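Local coordinates for protein endoglucanase, family GH5 (Zobellia galactanivorans, PDB 6GL0) that probably hydrolyses beta-linked glucans of the hemicellulose type, such as mixed-linked glucan, as a family 5 glycoside hydrolase with a TIM-barrel fold, at residues A[56-61]-A[96-101]; A[141-146]-A[188-193]; A[214-219]-A[261-266]. The protein carries 1 engineered substitution. All coordinates share one frame; numbering follows the deposited sequence.

Contact 1 of 3, residues A[56-61]-A[96-101]; sequences LRLPVT and VIINIH. With GLC (alpha-D-glucopyranose), chain D.
Asn99, which reaches across to Val60, has its ND2 gripped by two acceptors: His101 ND1, 3.2 Å away and close to both the ring and the amide planes, and the carboxylate of Glu142. OD1 of the same carboxamide receives Val60 N at 2.9 Å, with the donor tilted from the carbonyl plane. A chi1 of 83° swings the amide toward the backbone of residues 59-60, bringing OD1 there. The setting is the beta-alpha-beta crossover of a TIM barrel, two neighbouring parallel strands linked through helix 76-90. Toward the N-terminal ends of the strands the pairing is regular: Ile97 N bonds Leu56 O at 2.9 Å and Leu58 N bonds Ile97 O at 2.8 Å. The outer face is buried against helix 76-90, so branched apolar side chains fit it, Leu58 packing CB on Val96 and CD2 on Ile98.

On the inner face, extended Arg57 sends its guanidinium toward the C-terminal end of the barrel. Its plane stands 84° from the Asn99 amide, and NH2 passes ND2 without bonding, since both are donors; NH2 instead forms a salt bridge with Glu142 and a hydrogen bond with the Asn145 side chain, while NH1 reaches Asn20. Beyond the strands, Val60 O takes His101 N from above its carbonyl plane. Pro59 has no N-H to give; its CB lies 3.3 Å from His101 ND1. Bonded by Asn99 and packed against Pro59, the imidazole presents its other nitrogen to the sugar: NE2 and O3 of the bound glucose are hydrogen-bonded at 3.0 Å.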
loop_
_atom_site.group_PDB
_atom_site.type_symbol
_atom_site.label_atom_id
_atom_site.label_comp_id
_atom_site.label_asym_id
_atom_site.label_seq_id
_atom_site.Cartn_x
_atom_site.Cartn_y
_atom_site.Cartn_z
ATOM N N LEU A 56 -11.630 4.736 -26.053
ATOM C CA LEU A 56 -12.765 3.961 -26.563
ATOM C C LEU A 56 -12.434 2.475 -26.412
ATOM O O LEU A 56 -11.416 2.015 -26.909
ATOM C CB LEU A 56 -13.067 4.289 -28.038
ATOM C CG LEU A 56 -14.180 3.416 -28.646
ATOM C CD1 LEU A 56 -15.564 3.858 -28.150
ATOM C CD2 LEU A 56 -14.132 3.424 -30.168
ATOM N N ARG A 57 -13.296 1.740 -25.714
ATOM C CA ARG A 57 -13.272 0.280 -25.732
ATOM C C ARG A 57 -14.247 -0.137 -26.819
ATOM O O ARG A 57 -15.418 0.292 -26.829
ATOM C CB ARG A 57 -13.676 -0.328 -24.394
ATOM C CG ARG A 57 -13.491 -1.814 -24.337
ATOM C CD ARG A 57 -13.181 -2.240 -22.927
ATOM N NE ARG A 57 -13.178 -3.688 -22.678
ATOM C CZ ARG A 57 -14.265 -4.422 -22.398
ATOM N NH1 ARG A 57 -15.465 -3.886 -22.402
ATOM N NH2 ARG A 57 -14.138 -5.719 -22.118
ATOM N N LEU A 58 -13.725 -0.968 -27.707
ATOM C CA LEU A 58 -14.392 -1.496 -28.891
ATOM C C LEU A 58 -14.498 -3.009 -28.721
ATOM O O LEU A 58 -13.691 -3.763 -29.280
ATOM C CB LEU A 58 -13.545 -1.176 -30.134
ATOM C CG LEU A 58 -14.011 -1.695 -31.521
ATOM C CD1 LEU A 58 -15.459 -1.411 -31.788
ATOM C CD2 LEU A 58 -13.153 -1.049 -32.620
ATOM N N PRO A 59 -15.463 -3.476 -27.918
ATOM C CA PRO A 59 -15.596 -4.924 -27.769
ATOM C C PRO A 59 -16.081 -5.603 -29.085
ATOM O O PRO A 59 -16.928 -5.043 -29.797
ATOM C CB PRO A 59 -16.647 -5.045 -26.671
ATOM C CG PRO A 59 -17.509 -3.832 -26.879
ATOM C CD PRO A 59 -16.580 -2.754 -27.282
ATOM N N VAL A 60 -15.546 -6.785 -29.388
ATOM C CA VAL A 60 -15.856 -7.501 -30.631
ATOM C C VAL A 60 -16.076 -8.955 -30.352
ATOM O O VAL A 60 -15.249 -9.624 -29.758
ATOM C CB VAL A 60 -14.734 -7.377 -31.691
ATOM C CG1 VAL A 60 -15.121 -8.083 -32.994
ATOM C CG2 VAL A 60 -14.422 -5.915 -31.980
ATOM N N THR A 61 -17.200 -9.449 -30.825
ATOM C CA THR A 61 -17.520 -10.861 -30.760
ATOM C C THR A 61 -17.196 -11.389 -32.156
ATOM O O THR A 61 -17.707 -10.886 -33.147
ATOM C CB THR A 61 -18.976 -11.099 -30.404
ATOM O OG1 THR A 61 -19.161 -10.830 -29.020
ATOM C CG2 THR A 61 -19.356 -12.516 -30.658
ATOM N N VAL A 96 -7.721 3.170 -28.158
ATOM C CA VAL A 96 -8.759 2.215 -28.528
ATOM C C VAL A 96 -8.351 0.824 -28.151
ATOM O O VAL A 96 -7.234 0.419 -28.391
ATOM C CB VAL A 96 -9.220 2.393 -29.952
ATOM C CG1 VAL A 96 -8.051 2.326 -30.864
ATOM C CG2 VAL A 96 -10.269 1.374 -30.312
ATOM N N ILE A 97 -9.288 0.133 -27.500
ATOM C CA ILE A 97 -9.093 -1.214 -27.036
ATOM C C ILE A 97 -9.954 -2.149 -27.893
ATOM O O ILE A 97 -11.144 -1.971 -27.963
ATOM C CB ILE A 97 -9.553 -1.382 -25.578
ATOM C CG1 ILE A 97 -8.716 -0.519 -24.653
ATOM C CG2 ILE A 97 -9.501 -2.864 -25.189
ATOM C CD1 ILE A 97 -9.349 -0.290 -23.294
ATOM N N ILE A 98 -9.327 -3.154 -28.488
ATOM C CA ILE A 98 -9.991 -4.204 -29.249
ATOM C C ILE A 98 -9.844 -5.511 -28.492
ATOM O O ILE A 98 -8.739 -5.870 -28.088
ATOM C CB ILE A 98 -9.350 -4.367 -30.645
ATOM C CG1 ILE A 98 -9.659 -3.115 -31.455
ATOM C CG2 ILE A 98 -9.929 -5.562 -31.382
ATOM C CD1 ILE A 98 -8.958 -3.064 -32.804
ATOM N N ASN A 99 -10.951 -6.237 -28.356
ATOM C CA ASN A 99 -10.946 -7.507 -27.649
ATOM C C ASN A 99 -11.562 -8.699 -28.377
ATOM O O ASN A 99 -11.975 -8.587 -29.543
ATOM C CB ASN A 99 -11.558 -7.308 -26.248
ATOM C CG ASN A 99 -13.070 -7.350 -26.218
ATOM O OD1 ASN A 99 -13.760 -7.502 -27.241
ATOM N ND2 ASN A 99 -13.601 -7.244 -25.004
ATOM N N ILE A 100 -11.557 -9.846 -27.661
ATOM C CA ILE A 100 -12.434 -10.976 -27.922
ATOM C C ILE A 100 -13.508 -10.963 -26.819
ATOM O O ILE A 100 -13.160 -11.063 -25.616
ATOM C CB ILE A 100 -11.660 -12.297 -27.912
ATOM C CG1 ILE A 100 -10.709 -12.372 -29.094
ATOM C CG2 ILE A 100 -12.627 -13.499 -27.936
ATOM C CD1 ILE A 100 -9.941 -13.682 -29.176
ATOM N N HIS A 101 -14.786 -10.841 -27.233
ATOM C CA HIS A 101 -15.910 -10.568 -26.325
ATOM C C HIS A 101 -16.793 -11.816 -26.112
ATOM O O HIS A 101 -16.361 -12.687 -25.354
ATOM C CB HIS A 101 -16.709 -9.330 -26.739
ATOM C CG HIS A 101 -17.370 -8.643 -25.597
ATOM N ND1 HIS A 101 -16.705 -7.738 -24.787
ATOM C CD2 HIS A 101 -18.645 -8.692 -25.137
ATOM C CE1 HIS A 101 -17.537 -7.279 -23.866
ATOM N NE2 HIS A 101 -18.728 -7.819 -24.071
HETATM C C1 GLC D . -20.033 -7.304 -18.917
HETATM C C2 GLC D . -20.155 -7.888 -20.330
HETATM C C3 GLC D . -21.108 -7.099 -21.207
HETATM C C4 GLC D . -22.427 -6.945 -20.481
HETATM C C5 GLC D . -22.149 -6.216 -19.182
HETATM C C6 GLC D . -23.384 -5.950 -18.330
HETATM O O1 GLC D . -19.242 -6.110 -18.849
HETATM O O2 GLC D . -18.840 -7.879 -20.890
HETATM O O3 GLC D . -21.280 -7.779 -22.437
HETATM O O4 GLC D . -23.335 -6.194 -21.263
HETATM O O5 GLC D . -21.306 -7.048 -18.423
HETATM O O6 GLC D . -23.999 -7.185 -18.013
#

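Contact 2 of 3, residues A[141-146]-A[188-193]. With GLC (alpha-D-glucopyranose), chain D.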
loop_
_atom_site.group_PDB
_atom_site.type_symbol
_atom_site.label_atom_id
_atom_site.label_comp_id
_atom_site.label_asym_id
_atom_site.label_seq_id
_atom_site.Cartn_x
_atom_site.Cartn_y
_atom_site.Cartn_z
ATOM N N PHE A 141 -4.646 -4.192 -27.325
ATOM C CA PHE A 141 -5.354 -5.446 -27.412
ATOM C C PHE A 141 -5.737 -5.923 -26.009
ATOM O O PHE A 141 -4.917 -5.854 -25.069
ATOM C CB PHE A 141 -4.542 -6.579 -28.057
ATOM C CG PHE A 141 -4.145 -6.347 -29.486
ATOM C CD1 PHE A 141 -4.954 -5.669 -30.376
ATOM C CD2 PHE A 141 -2.937 -6.862 -29.945
ATOM C CE1 PHE A 141 -4.553 -5.480 -31.702
ATOM C CE2 PHE A 141 -2.535 -6.673 -31.271
ATOM C CZ PHE A 141 -3.346 -5.990 -32.143
ATOM N N GLU A 142 -6.975 -6.432 -25.907
ATOM C CA GLU A 142 -7.446 -7.134 -24.723
ATOM C C GLU A 142 -7.758 -8.578 -25.140
ATOM O O GLU A 142 -8.621 -8.794 -25.976
ATOM C CB GLU A 142 -8.667 -6.408 -24.213
ATOM C CG GLU A 142 -9.318 -7.022 -22.993
ATOM C CD GLU A 142 -10.640 -6.340 -22.660
ATOM O OE1 GLU A 142 -10.682 -5.117 -22.594
ATOM O OE2 GLU A 142 -11.664 -7.040 -22.460
ATOM N N THR A 143 -7.047 -9.546 -24.557
ATOM C CA THR A 143 -7.041 -10.904 -25.061
ATOM C C THR A 143 -8.385 -11.625 -24.921
ATOM O O THR A 143 -8.854 -12.189 -25.883
ATOM C CB THR A 143 -5.871 -11.731 -24.453
ATOM O OG1 THR A 143 -5.744 -11.501 -23.054
ATOM C CG2 THR A 143 -4.547 -11.319 -25.126
ATOM N N LEU A 144 -9.008 -11.544 -23.740
ATOM C CA LEU A 144 -10.289 -12.179 -23.446
ATOM C C LEU A 144 -11.139 -11.324 -22.489
ATOM O O LEU A 144 -10.656 -10.895 -21.447
ATOM C CB LEU A 144 -10.072 -13.523 -22.774
ATOM C CG LEU A 144 -9.224 -14.541 -23.519
ATOM C CD1 LEU A 144 -8.825 -15.668 -22.600
ATOM C CD2 LEU A 144 -9.991 -15.086 -24.728
ATOM N N ASN A 145 -12.413 -11.129 -22.837
ATOM C CA ASN A 145 -13.295 -10.234 -22.124
ATOM C C ASN A 145 -13.529 -10.689 -20.697
ATOM O O ASN A 145 -13.071 -10.038 -19.761
ATOM C CB ASN A 145 -14.644 -10.040 -22.875
ATOM C CG ASN A 145 -15.666 -9.243 -22.073
ATOM O OD1 ASN A 145 -15.344 -8.188 -21.540
ATOM N ND2 ASN A 145 -16.906 -9.722 -22.002
ATOM N N GLU A 146 -14.332 -11.735 -20.566
ATOM C CA GLU A 146 -14.727 -12.329 -19.298
ATOM C C GLU A 146 -14.674 -13.866 -19.422
ATOM O O GLU A 146 -15.696 -14.526 -19.326
ATOM C CB GLU A 146 -16.119 -11.812 -18.904
ATOM C CG GLU A 146 -16.129 -10.312 -18.629
ATOM C CD GLU A 146 -17.445 -9.795 -18.058
ATOM O OE1 GLU A 146 -18.491 -10.478 -18.200
ATOM O OE2 GLU A 146 -17.432 -8.701 -17.448
ATOM N N ARG A 188 3.340 -3.506 -27.984
ATOM C CA ARG A 188 2.018 -2.998 -27.727
ATOM C C ARG A 188 1.498 -3.434 -26.353
ATOM O O ARG A 188 1.778 -4.526 -25.892
ATOM C CB ARG A 188 1.071 -3.476 -28.813
ATOM C CG ARG A 188 -0.317 -2.871 -28.770
ATOM C CD ARG A 188 -1.238 -3.507 -29.804
ATOM N NE ARG A 188 -0.615 -3.548 -31.113
ATOM C CZ ARG A 188 -0.406 -2.491 -31.890
ATOM N NH1 ARG A 188 0.187 -2.646 -33.054
ATOM N NH2 ARG A 188 -0.772 -1.287 -31.514
ATOM N N LYS A 189 0.754 -2.544 -25.714
ATOM C CA LYS A 189 0.113 -2.853 -24.443
ATOM C C LYS A 189 -1.006 -3.873 -24.676
ATOM O O LYS A 189 -1.772 -3.779 -25.641
ATOM C CB LYS A 189 -0.411 -1.587 -23.792
ATOM C CG LYS A 189 0.663 -0.550 -23.526
ATOM C CD LYS A 189 1.584 -0.991 -22.420
ATOM C CE LYS A 189 2.558 0.137 -22.033
ATOM N NZ LYS A 189 3.742 0.273 -22.926
ATOM N N ILE A 190 -1.042 -4.874 -23.802
ATOM C CA ILE A 190 -2.054 -5.924 -23.815
ATOM C C ILE A 190 -2.775 -5.995 -22.439
ATOM O O ILE A 190 -2.142 -6.168 -21.400
ATOM C CB ILE A 190 -1.428 -7.289 -24.138
ATOM C CG1 ILE A 190 -0.715 -7.237 -25.508
ATOM C CG2 ILE A 190 -2.509 -8.376 -24.190
ATOM C CD1 ILE A 190 0.058 -8.505 -25.850
ATOM N N MET A 191 -4.093 -5.894 -22.463
ATOM C CA MET A 191 -4.916 -6.075 -21.257
ATOM C C MET A 191 -5.291 -7.575 -21.062
ATOM O O MET A 191 -5.928 -8.181 -21.923
ATOM C CB MET A 191 -6.171 -5.204 -21.363
ATOM C CG MET A 191 -5.900 -3.734 -21.130
ATOM S SD MET A 191 -7.183 -2.595 -21.705
ATOM C CE MET A 191 -8.610 -3.197 -20.755
ATOM N N VAL A 192 -4.867 -8.155 -19.938
ATOM C CA VAL A 192 -5.072 -9.544 -19.596
ATOM C C VAL A 192 -5.971 -9.637 -18.354
ATOM O O VAL A 192 -5.628 -9.142 -17.254
ATOM C CB VAL A 192 -3.716 -10.218 -19.340
ATOM C CG1 VAL A 192 -3.861 -11.618 -18.761
ATOM C CG2 VAL A 192 -2.895 -10.242 -20.622
ATOM N N SER A 193 -7.104 -10.321 -18.500
ATOM C CA SER A 193 -8.084 -10.466 -17.429
ATOM C C SER A 193 -7.885 -11.654 -16.498
ATOM O O SER A 193 -7.295 -12.676 -16.833
ATOM C CB SER A 193 -9.477 -10.573 -18.027
ATOM O OG SER A 193 -9.560 -11.690 -18.915
HETATM C C1 GLC D . -20.033 -7.304 -18.917
HETATM C C2 GLC D . -20.155 -7.888 -20.330
HETATM C C3 GLC D . -21.108 -7.099 -21.207
HETATM C C4 GLC D . -22.427 -6.945 -20.481
HETATM C C5 GLC D . -22.149 -6.216 -19.182
HETATM C C6 GLC D . -23.384 -5.950 -18.330
HETATM O O1 GLC D . -19.242 -6.110 -18.849
HETATM O O2 GLC D . -18.840 -7.879 -20.890
HETATM O O3 GLC D . -21.280 -7.779 -22.437
HETATM O O4 GLC D . -23.335 -6.194 -21.263
HETATM O O5 GLC D . -21.306 -7.048 -18.423
HETATM O O6 GLC D . -23.999 -7.185 -18.013
HETATM O O HOH W 1 -8.050 -9.754 -21.232
#
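Phe141 CG lies anti to its own carbonyl carbon (chi1 -63°), and the Arg188 chain, extended at first, bends at chi3 (-49°); together these torsions bring the arginine's CD over one face of the phenyl ring. The CH-pi contact measures 3.8 Å from Arg188 CD to the ring centroid, only 15° off the normal, with NE following above the rim and bonded to Asn185. The aromatic ring suits this place because its flat face accepts an aliphatic methylene beside a charged group. With the ring cut back to an alanine, the Arg188 methylene is likely to lose its platform, and a gap would open beside Ile178 of helix 161-180.

The backbones pair as parallel strands of the TIM barrel. Met191 N gives to Phe141 O at 2.7 Å, Thr143 N to Met191 O at 3.2 Å, and Phe141 N only weakly to Lys189 O. Past this the chains spread: a water lies between them, 2.7 Å from Met191 O, and accepts from Leu144 N, while short Ser193 OG donates to Leu144 O at 2.9 Å. Inside the barrel, Met191 CE lies against Glu142 OE1. At the C-terminal end of the strand, Asn145 and Glu146 line the glycan pocket. Asn145 OD1 accepts from Arg57, fixing the amide's rotation, and ND2 donates to glucose O2 at 2.9 Å; Glu146 OE2, bonded to His221, lies 3.3 Å from glucose C1. Helix 161-180 covers Phe141, Thr143, Ile190 and Val192 from outside, and strands 95-99 and 216-221 flank the pair.

Contact 3 of 3, residues A[214-219]-A[261-266]; sequences KNVIVS and DNRAVV
From its CB, 3.9 Å from Val218 CG2, Arg263 turns sharply at chi2 (-75°) and runs back along strand 216-221. CD passes 3.9 Å from Val216 O, and NH1 then binds that carbonyl oxygen at 3.0 Å in a bent bond, the acceptor lying 16° out of the guanidinium plane. The same NH1 also donates to Asp213 O, its stronger partner, while NH2 has a weak bond to Gly212 O. A long, multiply donating arginine suits this spot, where the loop before the strand offers several carbonyls. Val216 O is shared: a water donates to it and accepts from Ala264 N, bridging the chains where they have not yet closed together.

Beyond the water they do close, as adjacent parallel strands of the TIM barrel joined by a connection that includes helix 240-260. Val218 N gives to Ala264 O at 2.8 Å, and Val266 N to Val218 O at 2.9 Å. Branched side chains fill both faces. Val218 CB meets Val265 CG2 on the outside, against Phe257 of helix 240-260; within the barrel, Ile217 CG2 touches Val266 CG2 at 3.7 Å. Ala264, with its single methyl, sits against Pro8 and Val12 of helix 8-14.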
loop_
_atom_site.group_PDB
_atom_site.type_symbol
_atom_site.label_atom_id
_atom_site.label_comp_id
_atom_site.label_asym_id
_atom_site.label_seq_id
_atom_site.Cartn_x
_atom_site.Cartn_y
_atom_site.Cartn_z
ATOM N N LYS A 214 6.175 -7.382 -19.457
ATOM C CA LYS A 214 6.146 -6.073 -18.789
ATOM C C LYS A 214 5.201 -5.075 -19.415
ATOM O O LYS A 214 4.963 -3.987 -18.840
ATOM C CB LYS A 214 7.554 -5.474 -18.698
ATOM C CG LYS A 214 8.192 -5.000 -20.000
ATOM C CD LYS A 214 9.506 -4.267 -19.698
ATOM C CE LYS A 214 10.061 -3.477 -20.878
ATOM N NZ LYS A 214 10.130 -4.223 -22.164
ATOM N N ASN A 215 4.710 -5.400 -20.616
ATOM C CA ASN A 215 3.703 -4.569 -21.286
ATOM C C ASN A 215 2.250 -5.092 -21.178
ATOM O O ASN A 215 1.375 -4.681 -21.945
ATOM C CB ASN A 215 4.133 -4.331 -22.715
ATOM C CG ASN A 215 5.234 -3.276 -22.818
ATOM O OD1 ASN A 215 5.168 -2.224 -22.184
ATOM N ND2 ASN A 215 6.217 -3.532 -23.660
ATOM N N VAL A 216 2.012 -5.977 -20.212
ATOM C CA VAL A 216 0.678 -6.447 -19.897
ATOM C C VAL A 216 0.052 -5.587 -18.791
ATOM O O VAL A 216 0.673 -5.309 -17.773
ATOM C CB VAL A 216 0.668 -7.941 -19.531
ATOM C CG1 VAL A 216 -0.616 -8.349 -18.794
ATOM C CG2 VAL A 216 0.831 -8.764 -20.814
ATOM N N ILE A 217 -1.175 -5.138 -19.053
ATOM C CA ILE A 217 -2.000 -4.381 -18.109
ATOM C C ILE A 217 -3.058 -5.331 -17.563
ATOM O O ILE A 217 -3.535 -6.211 -18.279
ATOM C CB ILE A 217 -2.647 -3.172 -18.805
ATOM C CG1 ILE A 217 -1.578 -2.150 -19.200
ATOM C CG2 ILE A 217 -3.701 -2.489 -17.934
ATOM C CD1 ILE A 217 -2.052 -1.190 -20.280
ATOM N N VAL A 218 -3.399 -5.180 -16.285
ATOM C CA VAL A 218 -4.461 -6.003 -15.662
ATOM C C VAL A 218 -5.853 -5.473 -16.072
ATOM O O VAL A 218 -6.082 -4.267 -16.067
ATOM C CB VAL A 218 -4.338 -6.014 -14.129
ATOM C CG1 VAL A 218 -5.499 -6.739 -13.485
ATOM C CG2 VAL A 218 -3.055 -6.700 -13.736
ATOM N N SER A 219 -6.751 -6.399 -16.433
ATOM C CA SER A 219 -8.133 -6.098 -16.734
ATOM C C SER A 219 -9.041 -6.766 -15.738
ATOM O O SER A 219 -9.041 -7.971 -15.625
ATOM C CB SER A 219 -8.498 -6.597 -18.140
ATOM O OG SER A 219 -9.879 -6.396 -18.403
ATOM N N ASP A 261 1.905 -6.227 -6.721
ATOM C CA ASP A 261 2.368 -6.819 -7.995
ATOM C C ASP A 261 3.007 -5.814 -8.945
ATOM O O ASP A 261 3.484 -6.200 -9.985
ATOM C CB ASP A 261 1.215 -7.532 -8.719
ATOM C CG ASP A 261 0.686 -8.746 -7.958
ATOM O OD1 ASP A 261 1.245 -9.149 -6.918
ATOM O OD2 ASP A 261 -0.295 -9.342 -8.430
ATOM N N ASN A 262 3.013 -4.526 -8.607
ATOM C CA ASN A 262 3.531 -3.467 -9.507
ATOM C C ASN A 262 2.979 -3.523 -10.950
ATOM O O ASN A 262 3.702 -3.381 -11.941
ATOM C CB ASN A 262 5.078 -3.404 -9.469
ATOM C CG ASN A 262 5.626 -2.134 -10.093
ATOM O OD1 ASN A 262 4.986 -1.074 -10.119
ATOM N ND2 ASN A 262 6.797 -2.252 -10.666
ATOM N N ARG A 263 1.661 -3.685 -11.030
ATOM C CA ARG A 263 0.940 -3.680 -12.295
ATOM C C ARG A 263 0.007 -2.478 -12.411
ATOM O O ARG A 263 -0.400 -1.897 -11.397
ATOM C CB ARG A 263 0.158 -4.989 -12.409
ATOM C CG ARG A 263 1.009 -6.212 -12.639
ATOM C CD ARG A 263 1.503 -6.233 -14.059
ATOM N NE ARG A 263 2.532 -7.255 -14.232
ATOM C CZ ARG A 263 3.187 -7.475 -15.372
ATOM N NH1 ARG A 263 2.888 -6.796 -16.474
ATOM N NH2 ARG A 263 4.128 -8.395 -15.404
ATOM N N ALA A 264 -0.282 -2.071 -13.642
ATOM C CA ALA A 264 -1.358 -1.123 -13.927
ATOM C C ALA A 264 -2.699 -1.856 -14.173
ATOM O O ALA A 264 -2.720 -3.016 -14.589
ATOM C CB ALA A 264 -1.011 -0.274 -15.118
ATOM N N VAL A 265 -3.805 -1.158 -13.901
ATOM C CA VAL A 265 -5.160 -1.730 -13.924
ATOM C C VAL A 265 -6.115 -0.849 -14.698
ATOM O O VAL A 265 -6.222 0.368 -14.439
ATOM C CB VAL A 265 -5.718 -1.917 -12.503
ATOM C CG1 VAL A 265 -7.144 -2.530 -12.530
ATOM C CG2 VAL A 265 -4.788 -2.802 -11.691
ATOM N N VAL A 266 -6.766 -1.462 -15.692
ATOM C CA VAL A 266 -7.856 -0.819 -16.409
ATOM C C VAL A 266 -9.146 -1.488 -15.986
ATOM O O VAL A 266 -9.299 -2.702 -16.138
ATOM C CB VAL A 266 -7.676 -0.953 -17.931
ATOM C CG1 VAL A 266 -8.903 -0.493 -18.679
ATOM C CG2 VAL A 266 -6.505 -0.091 -18.374
HETATM O O HOH W 2 0.919 -3.359 -15.745
#

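Overall arrangement
All three contacts join neighbouring strands of one closed eight-stranded parallel barrel. Contacts 1 and 2 are wholly buried near the chain centre and share a polar interior: Arg57 NH2 meets Glu142 OE2 and Asn145 OD1, both at 2.8 Å, and both contacts bond the same glucose. Contact 2 continues into contact 3 through backbone pairing, Ile190 O with Ile217 N at 2.7 Å, and through Met191 CE on Val266. Contacts 1 and 3 do not touch, their centres lying about 18 Å apart. Contact 3, farther from the chain centre and largely apolar, is also mainly buried but has an exposed edge at Lys214 and Asn262; Asp261 and Asn262 lie against a second subunit.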